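PDB 6AGZ: Old Yellow Enzyme from Pichia, which probably catalyses the FMN-dependent asymmetric reduction of the carbon-carbon double bond in enone compounds. Local coordinates for residues 35-40 with 369-375; 74-78 with 112-118; 93-97 with 178-182. Numbering follows the deposited sequence.

All three contacts belong to the eight-stranded TIM barrel and its loops. Interactions 1 and 2, with centres about 17 Å apart, involve loops that follow barrel strands: the loop after 29-31 meets 369-375, in the long loop after helix 352-358, beside the flavin, and the loops after the neighbouring strands 63-70 and 106-112 meet each other. The two touch, F37 packing on Y78 and T35 on W112. Interaction 3 lies outside the strands, pairing helix 87-102 with the end of helix 158-179 and the turn into strand 183-187, its centre about 20 Å and 22 Å from those of interactions 1 and 2. In sequence, interaction 1 spans both others, whose segments alternate, so barrel wall and flavin-side loops are interwoven.

Interaction 1 of 3, residues 35-40 with 369-375; sequences TRFRNT and RFYKIFS. With FMN (flavin mononucleotide), chain C.
R38 lays one face of its guanidinium over the carbonyl of K372 (CZ to O, 3.0 Å), while its edge collects other carbonyls: NE donates to S375 O (2.7 Å), NH2 to R369 O (3.2 Å), and NH1 to R36 O (2.8 Å) and, weakly, to F370 O (3.0 Å). R36, m at chi1 to chi3, curls round so that its NE reaches F370 O (2.8 Å) and NH2 R369 O (3.1 Å). Both segments are irregular and run the same way, R36 beside Y371 and R38 beside F374. This joins the loop after the first TIM-barrel strand to the long loop after helix 352-358, beside FMN: T35 OG1 donates to FMN O4 (2.6 Å), and Y371 OH lies 3.2 Å from FMN C7M. A type II turn, K372 to S375, presents F374 N to F37 O (2.9 Å); F37 and F374 both have positive phi. The F37 ring meets Y371 obliquely (CE2 to CD1, 3.8 Å, planes at 43°). F374, chi1 t, brings CD1 within 3.1 Å of N39 O and CE1 within 3.8 Å of T40 CA.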
loop_
_atom_site.group_PDB
_atom_site.type_symbol
_atom_site.label_atom_id
_atom_site.label_comp_id
_atom_site.label_asym_id
_atom_site.label_seq_id
_atom_site.Cartn_x
_atom_site.Cartn_y
_atom_site.Cartn_z
ATOM N N THR A 35 9.606 22.215 -16.044
ATOM C CA THR A 35 9.891 23.616 -15.765
ATOM C C THR A 35 11.125 24.071 -16.538
ATOM O O THR A 35 12.164 23.404 -16.514
ATOM C CB THR A 35 10.102 23.815 -14.264
ATOM O OG1 THR A 35 8.864 23.598 -13.572
ATOM C CG2 THR A 35 10.613 25.215 -13.972
ATOM N N ARG A 36 11.010 25.213 -17.219
ATOM C CA ARG A 36 12.102 25.743 -18.030
ATOM C C ARG A 36 12.436 27.204 -17.764
ATOM O O ARG A 36 13.527 27.639 -18.151
ATOM C CB ARG A 36 11.789 25.579 -19.526
ATOM C CG ARG A 36 11.486 24.150 -19.955
ATOM C CD ARG A 36 12.647 23.213 -19.656
ATOM N NE ARG A 36 13.895 23.673 -20.258
ATOM C CZ ARG A 36 14.235 23.464 -21.526
ATOM N NH1 ARG A 36 13.417 22.803 -22.334
ATOM N NH2 ARG A 36 15.393 23.918 -21.987
ATOM N N PHE A 37 11.543 27.975 -17.137
ATOM C CA PHE A 37 11.799 29.373 -16.774
ATOM C C PHE A 37 12.058 30.239 -18.008
ATOM O O PHE A 37 13.016 31.014 -18.063
ATOM C CB PHE A 37 12.959 29.482 -15.782
ATOM C CG PHE A 37 12.682 28.846 -14.453
ATOM C CD1 PHE A 37 11.464 29.034 -13.819
ATOM C CD2 PHE A 37 13.638 28.055 -13.838
ATOM C CE1 PHE A 37 11.208 28.449 -12.594
ATOM C CE2 PHE A 37 13.387 27.464 -12.613
ATOM C CZ PHE A 37 12.171 27.663 -11.989
ATOM N N ARG A 38 11.184 30.110 -19.007
ATOM C CA ARG A 38 11.238 30.947 -20.200
ATOM C C ARG A 38 10.069 31.923 -20.271
ATOM O O ARG A 38 9.741 32.417 -21.355
ATOM C CB ARG A 38 11.296 30.086 -21.462
ATOM C CG ARG A 38 12.705 29.872 -22.007
ATOM C CD ARG A 38 13.537 28.980 -21.097
ATOM N NE ARG A 38 14.817 28.622 -21.703
ATOM C CZ ARG A 38 15.624 27.672 -21.242
ATOM N NH1 ARG A 38 15.284 26.975 -20.166
ATOM N NH2 ARG A 38 16.771 27.415 -21.856
ATOM N N ASN A 39 9.432 32.205 -19.139
ATOM C CA ASN A 39 8.437 33.259 -19.049
ATOM C C ASN A 39 9.127 34.593 -18.781
ATOM O O ASN A 39 10.317 34.653 -18.463
ATOM C CB ASN A 39 7.422 32.959 -17.945
ATOM C CG ASN A 39 6.740 31.618 -18.120
ATOM O OD1 ASN A 39 5.626 31.538 -18.634
ATOM N ND2 ASN A 39 7.406 30.553 -17.683
ATOM N N THR A 40 8.365 35.673 -18.909
ATOM C CA THR A 40 8.897 36.982 -18.569
ATOM C C THR A 40 9.086 37.093 -17.058
ATOM O O THR A 40 8.631 36.248 -16.280
ATOM C CB THR A 40 7.969 38.091 -19.063
ATOM O OG1 THR A 40 6.706 37.993 -18.394
ATOM C CG2 THR A 40 7.751 37.976 -20.564
ATOM N N ARG A 369 21.257 23.386 -19.691
ATOM C CA ARG A 369 20.374 24.420 -20.221
ATOM C C ARG A 369 18.910 24.149 -19.893
ATOM O O ARG A 369 18.019 24.749 -20.506
ATOM C CB ARG A 369 20.571 24.571 -21.730
ATOM C CG ARG A 369 21.746 25.467 -22.101
ATOM C CD ARG A 369 22.759 24.757 -22.984
ATOM N NE ARG A 369 22.719 25.231 -24.364
ATOM C CZ ARG A 369 22.553 24.445 -25.423
ATOM N NH1 ARG A 369 22.413 23.136 -25.267
ATOM N NH2 ARG A 369 22.530 24.969 -26.641
ATOM N N PHE A 370 18.642 23.258 -18.935
ATOM C CA PHE A 370 17.272 23.045 -18.478
ATOM C C PHE A 370 16.672 24.333 -17.928
ATOM O O PHE A 370 15.536 24.696 -18.258
ATOM C CB PHE A 370 17.233 21.953 -17.407
ATOM C CG PHE A 370 17.350 20.553 -17.945
ATOM C CD1 PHE A 370 17.310 20.305 -19.306
ATOM C CD2 PHE A 370 17.481 19.480 -17.077
ATOM C CE1 PHE A 370 17.413 19.014 -19.793
ATOM C CE2 PHE A 370 17.582 18.188 -17.556
ATOM C CZ PHE A 370 17.549 17.953 -18.915
ATOM N N TYR A 371 17.428 25.041 -17.088
ATOM C CA TYR A 371 16.923 26.194 -16.354
ATOM C C TYR A 371 17.626 27.487 -16.758
ATOM O O TYR A 371 17.740 28.414 -15.953
ATOM C CB TYR A 371 17.057 25.971 -14.848
ATOM C CG TYR A 371 16.415 24.695 -14.350
ATOM C CD1 TYR A 371 15.033 24.556 -14.317
ATOM C CD2 TYR A 371 17.191 23.633 -13.902
ATOM C CE1 TYR A 371 14.443 23.393 -13.858
ATOM C CE2 TYR A 371 16.610 22.466 -13.441
ATOM C CZ TYR A 371 15.236 22.353 -13.421
ATOM O OH TYR A 371 14.653 21.193 -12.963
ATOM N N LYS A 372 18.101 27.570 -18.000
ATOM C CA LYS A 372 18.729 28.796 -18.483
ATOM C C LYS A 372 17.657 29.872 -18.615
ATOM O O LYS A 372 16.849 29.843 -19.548
ATOM C CB LYS A 372 19.438 28.549 -19.811
ATOM C CG LYS A 372 20.587 29.512 -20.088
ATOM C CD LYS A 372 21.331 29.137 -21.362
ATOM C CE LYS A 372 22.789 29.579 -21.308
ATOM N NZ LYS A 372 22.939 31.057 -21.415
ATOM N N ILE A 373 17.653 30.820 -17.675
ATOM C CA ILE A 373 16.522 31.726 -17.517
ATOM C C ILE A 373 16.363 32.613 -18.742
ATOM O O ILE A 373 17.300 33.305 -19.159
ATOM C CB ILE A 373 16.698 32.565 -16.242
ATOM C CG1 ILE A 373 16.508 31.688 -15.002
ATOM C CG2 ILE A 373 15.730 33.737 -16.235
ATOM C CD1 ILE A 373 16.867 32.379 -13.707
ATOM N N PHE A 374 15.162 32.587 -19.329
ATOM C CA PHE A 374 14.734 33.559 -20.338
ATOM C C PHE A 374 15.621 33.534 -21.580
ATOM O O PHE A 374 15.839 34.566 -22.220
ATOM C CB PHE A 374 14.681 34.969 -19.742
ATOM C CG PHE A 374 13.735 35.897 -20.449
ATOM C CD1 PHE A 374 12.399 35.562 -20.602
ATOM C CD2 PHE A 374 14.176 37.115 -20.942
ATOM C CE1 PHE A 374 11.524 36.416 -21.246
ATOM C CE2 PHE A 374 13.306 37.974 -21.586
ATOM C CZ PHE A 374 11.977 37.625 -21.738
ATOM N N SER A 375 16.134 32.360 -21.939
ATOM C CA SER A 375 17.039 32.218 -23.070
ATOM C C SER A 375 16.552 31.116 -23.999
ATOM O O SER A 375 16.125 30.051 -23.544
ATOM C CB SER A 375 18.466 31.908 -22.601
ATOM O OG SER A 375 19.316 31.634 -23.702
HETATM N N1 FMN C . 7.747 17.434 -12.797
HETATM C C2 FMN C . 6.619 18.107 -12.368
HETATM O O2 FMN C . 5.681 17.482 -11.874
HETATM N N3 FMN C . 6.540 19.479 -12.488
HETATM C C4 FMN C . 7.590 20.181 -13.041
HETATM O O4 FMN C . 7.528 21.405 -13.152
HETATM C C4A FMN C . 8.724 19.506 -13.473
HETATM N N5 FMN C . 9.770 20.211 -14.023
HETATM C C5A FMN C . 10.897 19.548 -14.457
HETATM C C6 FMN C . 11.948 20.267 -15.011
HETATM C C7 FMN C . 13.088 19.608 -15.450
HETATM C C7M FMN C . 14.220 20.385 -16.050
HETATM C C8 FMN C . 13.179 18.227 -15.334
HETATM C C8M FMN C . 14.410 17.513 -15.808
HETATM C C9 FMN C . 12.129 17.509 -14.778
HETATM C C9A FMN C . 10.983 18.166 -14.339
HETATM N N10 FMN C . 9.933 17.455 -13.783
HETATM C C10 FMN C . 8.804 18.126 -13.350
HETATM C "C1'" FMN C . 10.015 15.960 -13.662
HETATM C "C2'" FMN C . 9.563 15.363 -14.999
HETATM O "O2'" FMN C . 8.221 15.725 -15.238
HETATM C "C3'" FMN C . 9.712 13.844 -15.064
HETATM O "O3'" FMN C . 8.873 13.235 -14.110
HETATM C "C4'" FMN C . 11.161 13.424 -14.834
HETATM O "O4'" FMN C . 12.015 14.218 -15.625
HETATM C "C5'" FMN C . 11.389 11.961 -15.189
HETATM O "O5'" FMN C . 10.973 11.727 -16.516
HETATM P P FMN C . 12.063 11.450 -17.668
HETATM O O1P FMN C . 12.978 10.334 -17.222
HETATM O O2P FMN C . 11.367 11.047 -18.946
HETATM O O3P FMN C . 12.860 12.709 -17.903
#

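Interaction 2 of 3, residues 74-78 with 112-118; sequences QFGLY and WNLGRAA
Two direct hydrogen bonds join these loops: L114 N donates to F75 O (2.8 Å), and Y78 OH makes a very short one to A117 O (2.4 Å). A water adds a bridge, 2.8 Å from Q74 O, 2.7 Å from G76 O and 3.1 Å from G115 N. The backbones run in the same direction, F75 beside N113, G76 beside L114 and L77 beside A118; 74-75 and 116-117 are 3-10 turns, and the G76-L77 peptide is cis. Aromatic contacts centre on Y78 (chi1 m). L114 CD1 sits over its face, 3.6 Å from the ring centroid in a CH-pi contact, and its edge points at the face of W112 (CE2 to CH2, 3.5 Å; planes at 65°). F75, also m, has N113 ND2 over its face, 3.3 Å from CD1. A118 CB lies against the backbone, 3.3 Å from G76 O. These loops follow consecutive TIM-barrel strands, 63-70 and 106-112. W112 comes within about 5 Å of FMN, while F75 and N113 pack on helix 158-179 and A118 on strand 130-132.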
loop_
_atom_site.group_PDB
_atom_site.type_symbol
_atom_site.label_atom_id
_atom_site.label_comp_id
_atom_site.label_asym_id
_atom_site.label_seq_id
_atom_site.Cartn_x
_atom_site.Cartn_y
_atom_site.Cartn_z
ATOM N N GLN A 74 0.791 34.074 -4.484
ATOM C CA GLN A 74 1.160 33.360 -3.267
ATOM C C GLN A 74 1.586 31.924 -3.549
ATOM O O GLN A 74 2.293 31.327 -2.729
ATOM C CB GLN A 74 -0.005 33.386 -2.273
ATOM C CG GLN A 74 0.324 32.839 -0.889
ATOM C CD GLN A 74 1.388 33.652 -0.175
ATOM O OE1 GLN A 74 1.148 34.789 0.232
ATOM N NE2 GLN A 74 2.571 33.070 -0.019
ATOM N N PHE A 75 1.189 31.361 -4.693
ATOM C CA PHE A 75 1.603 30.010 -5.052
ATOM C C PHE A 75 3.075 29.925 -5.437
ATOM O O PHE A 75 3.616 28.815 -5.499
ATOM C CB PHE A 75 0.747 29.472 -6.203
ATOM C CG PHE A 75 -0.612 28.973 -5.782
ATOM C CD1 PHE A 75 -1.264 29.509 -4.683
ATOM C CD2 PHE A 75 -1.234 27.957 -6.491
ATOM C CE1 PHE A 75 -2.510 29.045 -4.304
ATOM C CE2 PHE A 75 -2.478 27.487 -6.117
ATOM C CZ PHE A 75 -3.118 28.031 -5.022
ATOM N N GLY A 76 3.732 31.052 -5.695
ATOM C CA GLY A 76 5.126 31.050 -6.100
ATOM C C GLY A 76 6.091 31.292 -4.953
ATOM O O GLY A 76 5.778 30.981 -3.804
ATOM N N LEU A 77 7.265 31.844 -5.255
ATOM C CA LEU A 77 7.627 32.242 -6.613
ATOM C C LEU A 77 9.048 31.824 -6.986
ATOM O O LEU A 77 9.922 31.709 -6.127
ATOM C CB LEU A 77 7.503 33.762 -6.778
ATOM C CG LEU A 77 6.131 34.437 -6.762
ATOM C CD1 LEU A 77 6.292 35.935 -6.562
ATOM C CD2 LEU A 77 5.385 34.149 -8.053
ATOM N N TYR A 78 9.261 31.595 -8.279
ATOM C CA TYR A 78 10.585 31.513 -8.876
ATOM C C TYR A 78 10.661 32.534 -10.001
ATOM O O TYR A 78 9.663 32.803 -10.677
ATOM C CB TYR A 78 10.889 30.111 -9.426
ATOM C CG TYR A 78 11.023 29.033 -8.374
ATOM C CD1 TYR A 78 11.669 29.282 -7.169
ATOM C CD2 TYR A 78 10.506 27.761 -8.590
ATOM C CE1 TYR A 78 11.793 28.294 -6.208
ATOM C CE2 TYR A 78 10.626 26.769 -7.637
ATOM C CZ TYR A 78 11.270 27.040 -6.448
ATOM O OH TYR A 78 11.389 26.054 -5.498
ATOM N N TRP A 112 1.045 24.761 -9.917
ATOM C CA TRP A 112 2.164 24.698 -8.988
ATOM C C TRP A 112 1.857 25.500 -7.731
ATOM O O TRP A 112 1.201 26.544 -7.792
ATOM C CB TRP A 112 3.437 25.241 -9.644
ATOM C CG TRP A 112 4.706 24.564 -9.215
ATOM C CD1 TRP A 112 4.832 23.511 -8.356
ATOM C CD2 TRP A 112 6.033 24.895 -9.640
ATOM N NE1 TRP A 112 6.157 23.166 -8.221
ATOM C CE2 TRP A 112 6.914 23.998 -9.003
ATOM C CE3 TRP A 112 6.560 25.856 -10.509
ATOM C CZ2 TRP A 112 8.291 24.044 -9.197
ATOM C CZ3 TRP A 112 7.928 25.897 -10.700
ATOM C CH2 TRP A 112 8.777 24.998 -10.047
ATOM N N ASN A 113 2.336 25.002 -6.593
ATOM C CA ASN A 113 2.304 25.752 -5.341
ATOM C C ASN A 113 3.553 25.374 -4.563
ATOM O O ASN A 113 3.719 24.210 -4.187
ATOM C CB ASN A 113 1.041 25.453 -4.531
ATOM C CG ASN A 113 0.806 26.466 -3.423
ATOM O OD1 ASN A 113 1.749 27.033 -2.871
ATOM N ND2 ASN A 113 -0.459 26.701 -3.097
ATOM N N LEU A 114 4.424 26.355 -4.322
ATOM C CA LEU A 114 5.773 26.056 -3.854
ATOM C C LEU A 114 5.818 25.751 -2.362
ATOM O O LEU A 114 6.488 24.799 -1.944
ATOM C CB LEU A 114 6.707 27.220 -4.188
ATOM C CG LEU A 114 6.888 27.492 -5.682
ATOM C CD1 LEU A 114 7.956 28.546 -5.921
ATOM C CD2 LEU A 114 7.230 26.207 -6.414
ATOM N N GLY A 115 5.128 26.540 -1.544
ATOM C CA GLY A 115 5.241 26.346 -0.109
ATOM C C GLY A 115 6.623 26.737 0.383
ATOM O O GLY A 115 7.185 27.762 -0.017
ATOM N N ARG A 116 7.187 25.905 1.261
ATOM C CA ARG A 116 8.512 26.169 1.810
ATOM C C ARG A 116 9.633 25.967 0.796
ATOM O O ARG A 116 10.806 26.109 1.159
ATOM C CB ARG A 116 8.760 25.289 3.038
ATOM C CG ARG A 116 8.980 23.817 2.727
ATOM C CD ARG A 116 9.186 23.017 4.005
ATOM N NE ARG A 116 9.570 21.634 3.738
ATOM C CZ ARG A 116 9.871 20.749 4.683
ATOM N NH1 ARG A 116 9.832 21.099 5.960
ATOM N NH2 ARG A 116 10.211 19.511 4.350
ATOM N N ALA A 117 9.310 25.637 -0.451
ATOM C CA ALA A 117 10.302 25.473 -1.504
ATOM C C ALA A 117 10.544 26.750 -2.295
ATOM O O ALA A 117 11.399 26.758 -3.188
ATOM C CB ALA A 117 9.871 24.354 -2.457
ATOM N N ALA A 118 9.825 27.825 -1.987
ATOM C CA ALA A 118 9.848 29.026 -2.805
ATOM C C ALA A 118 11.089 29.870 -2.521
ATOM O O ALA A 118 11.801 29.676 -1.532
ATOM C CB ALA A 118 8.588 29.856 -2.566
HETATM O O HOH W 1 4.220 29.383 -2.226
#

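Interaction 3 of 3, residues 93-97 with 178-182; sequences WKKIV and KAGFD
V97, chi1 t, is the bump that seats this contact. Its CG2 sits over the face of the F181 ring, 3.4 Å from the centroid and 10° off the normal, while its CG1 lies 3.5 Å from G180 O and its CB 3.5 Å from A179 O. The small A179 fits the hollow between W93 and K94, its CB 4.5 Å from W93 CB and 4.3 Å from K94 CB, so that the K94 and A179 CA atoms come within 3.9 Å. These are neighbouring helices on the outside of the TIM barrel: 87-102 is helical throughout 93-97, and 158-179 breaks at G180, which turns the chain towards strand 183-187. At its phi of 88° and psi of 16° a CB would jam against A179 O. F181 (chi1 m) brings CZ 3.7 Å from CE3 of W93 (m), the rings meeting obliquely with planes at 57°, and packs against I107 and M109 of strand 106-112. No hydrogen bond crosses. K94 runs past the end of helix 158-179, CE 3.5 Å from K178 O, its NZ salt-bridged to E98.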
loop_
_atom_site.group_PDB
_atom_site.type_symbol
_atom_site.label_atom_id
_atom_site.label_comp_id
_atom_site.label_asym_id
_atom_site.label_seq_id
_atom_site.Cartn_x
_atom_site.Cartn_y
_atom_site.Cartn_z
ATOM N N TRP A 93 -1.420 32.151 -22.303
ATOM C CA TRP A 93 -1.646 30.710 -22.235
ATOM C C TRP A 93 -2.759 30.281 -23.181
ATOM O O TRP A 93 -2.691 29.202 -23.781
ATOM C CB TRP A 93 -1.966 30.285 -20.801
ATOM C CG TRP A 93 -0.750 30.071 -19.954
ATOM C CD1 TRP A 93 -0.423 30.736 -18.808
ATOM C CD2 TRP A 93 0.308 29.133 -20.190
ATOM N NE1 TRP A 93 0.770 30.265 -18.313
ATOM C CE2 TRP A 93 1.239 29.282 -19.143
ATOM C CE3 TRP A 93 0.557 28.179 -21.184
ATOM C CZ2 TRP A 93 2.399 28.513 -19.061
ATOM C CZ3 TRP A 93 1.709 27.419 -21.101
ATOM C CH2 TRP A 93 2.615 27.589 -20.046
ATOM N N LYS A 94 -3.790 31.116 -23.332
ATOM C CA LYS A 94 -4.863 30.808 -24.272
ATOM C C LYS A 94 -4.330 30.695 -25.694
ATOM O O LYS A 94 -4.731 29.798 -26.446
ATOM C CB LYS A 94 -5.955 31.874 -24.192
ATOM C CG LYS A 94 -7.165 31.597 -25.074
ATOM C CD LYS A 94 -8.179 32.729 -24.993
ATOM C CE LYS A 94 -9.510 32.337 -25.619
ATOM N NZ LYS A 94 -9.400 32.068 -27.078
ATOM N N LYS A 95 -3.422 31.595 -26.081
ATOM C CA LYS A 95 -2.843 31.514 -27.417
ATOM C C LYS A 95 -1.994 30.257 -27.578
ATOM O O LYS A 95 -2.034 29.603 -28.631
ATOM C CB LYS A 95 -2.026 32.771 -27.709
ATOM C CG LYS A 95 -2.879 34.028 -27.787
ATOM C CD LYS A 95 -2.039 35.285 -27.914
ATOM C CE LYS A 95 -2.922 36.499 -28.152
ATOM N NZ LYS A 95 -2.128 37.702 -28.518
ATOM N N ILE A 96 -1.232 29.892 -26.540
ATOM C CA ILE A 96 -0.465 28.648 -26.602
ATOM C C ILE A 96 -1.394 27.453 -26.794
ATOM O O ILE A 96 -1.128 26.565 -27.615
ATOM C CB ILE A 96 0.412 28.488 -25.345
ATOM C CG1 ILE A 96 1.512 29.551 -25.319
ATOM C CG2 ILE A 96 1.021 27.093 -25.292
ATOM C CD1 ILE A 96 2.496 29.382 -24.181
ATOM N N VAL A 97 -2.506 27.422 -26.053
ATOM C CA VAL A 97 -3.460 26.322 -26.174
ATOM C C VAL A 97 -4.049 26.275 -27.576
ATOM O O VAL A 97 -4.173 25.201 -28.178
ATOM C CB VAL A 97 -4.564 26.453 -25.110
ATOM C CG1 VAL A 97 -5.626 25.387 -25.312
ATOM C CG2 VAL A 97 -3.975 26.348 -23.726
ATOM N N LYS A 178 -11.256 29.672 -19.554
ATOM C CA LYS A 178 -10.778 30.843 -20.279
ATOM C C LYS A 178 -9.681 30.492 -21.281
ATOM O O LYS A 178 -9.770 30.868 -22.454
ATOM C CB LYS A 178 -10.283 31.908 -19.295
ATOM C CG LYS A 178 -11.388 32.496 -18.428
ATOM C CD LYS A 178 -10.930 33.757 -17.711
ATOM C CE LYS A 178 -12.068 34.373 -16.910
ATOM N NZ LYS A 178 -11.683 35.674 -16.297
ATOM N N ALA A 179 -8.648 29.771 -20.840
ATOM C CA ALA A 179 -7.546 29.423 -21.728
ATOM C C ALA A 179 -7.854 28.220 -22.610
ATOM O O ALA A 179 -7.247 28.082 -23.678
ATOM C CB ALA A 179 -6.277 29.155 -20.916
ATOM N N GLY A 180 -8.777 27.356 -22.198
ATOM C CA GLY A 180 -9.180 26.235 -23.024
ATOM C C GLY A 180 -8.365 24.971 -22.876
ATOM O O GLY A 180 -8.442 24.103 -23.754
ATOM N N PHE A 181 -7.577 24.838 -21.809
ATOM C CA PHE A 181 -6.834 23.606 -21.580
ATOM C C PHE A 181 -7.784 22.416 -21.484
ATOM O O PHE A 181 -8.939 22.545 -21.069
ATOM C CB PHE A 181 -6.003 23.704 -20.298
ATOM C CG PHE A 181 -4.797 24.594 -20.413
ATOM C CD1 PHE A 181 -3.593 24.092 -20.881
ATOM C CD2 PHE A 181 -4.860 25.925 -20.034
ATOM C CE1 PHE A 181 -2.479 24.904 -20.981
ATOM C CE2 PHE A 181 -3.747 26.742 -20.131
ATOM C CZ PHE A 181 -2.555 26.230 -20.605
ATOM N N ASP A 182 -7.282 21.240 -21.868
ATOM C CA ASP A 182 -8.109 20.040 -21.816
ATOM C C ASP A 182 -8.222 19.500 -20.396
ATOM O O ASP A 182 -9.279 18.991 -20.007
ATOM C CB ASP A 182 -7.547 18.970 -22.753
ATOM C CG ASP A 182 -7.522 19.420 -24.201
ATOM O OD1 ASP A 182 -8.592 19.407 -24.848
ATOM O OD2 ASP A 182 -6.436 19.788 -24.695
#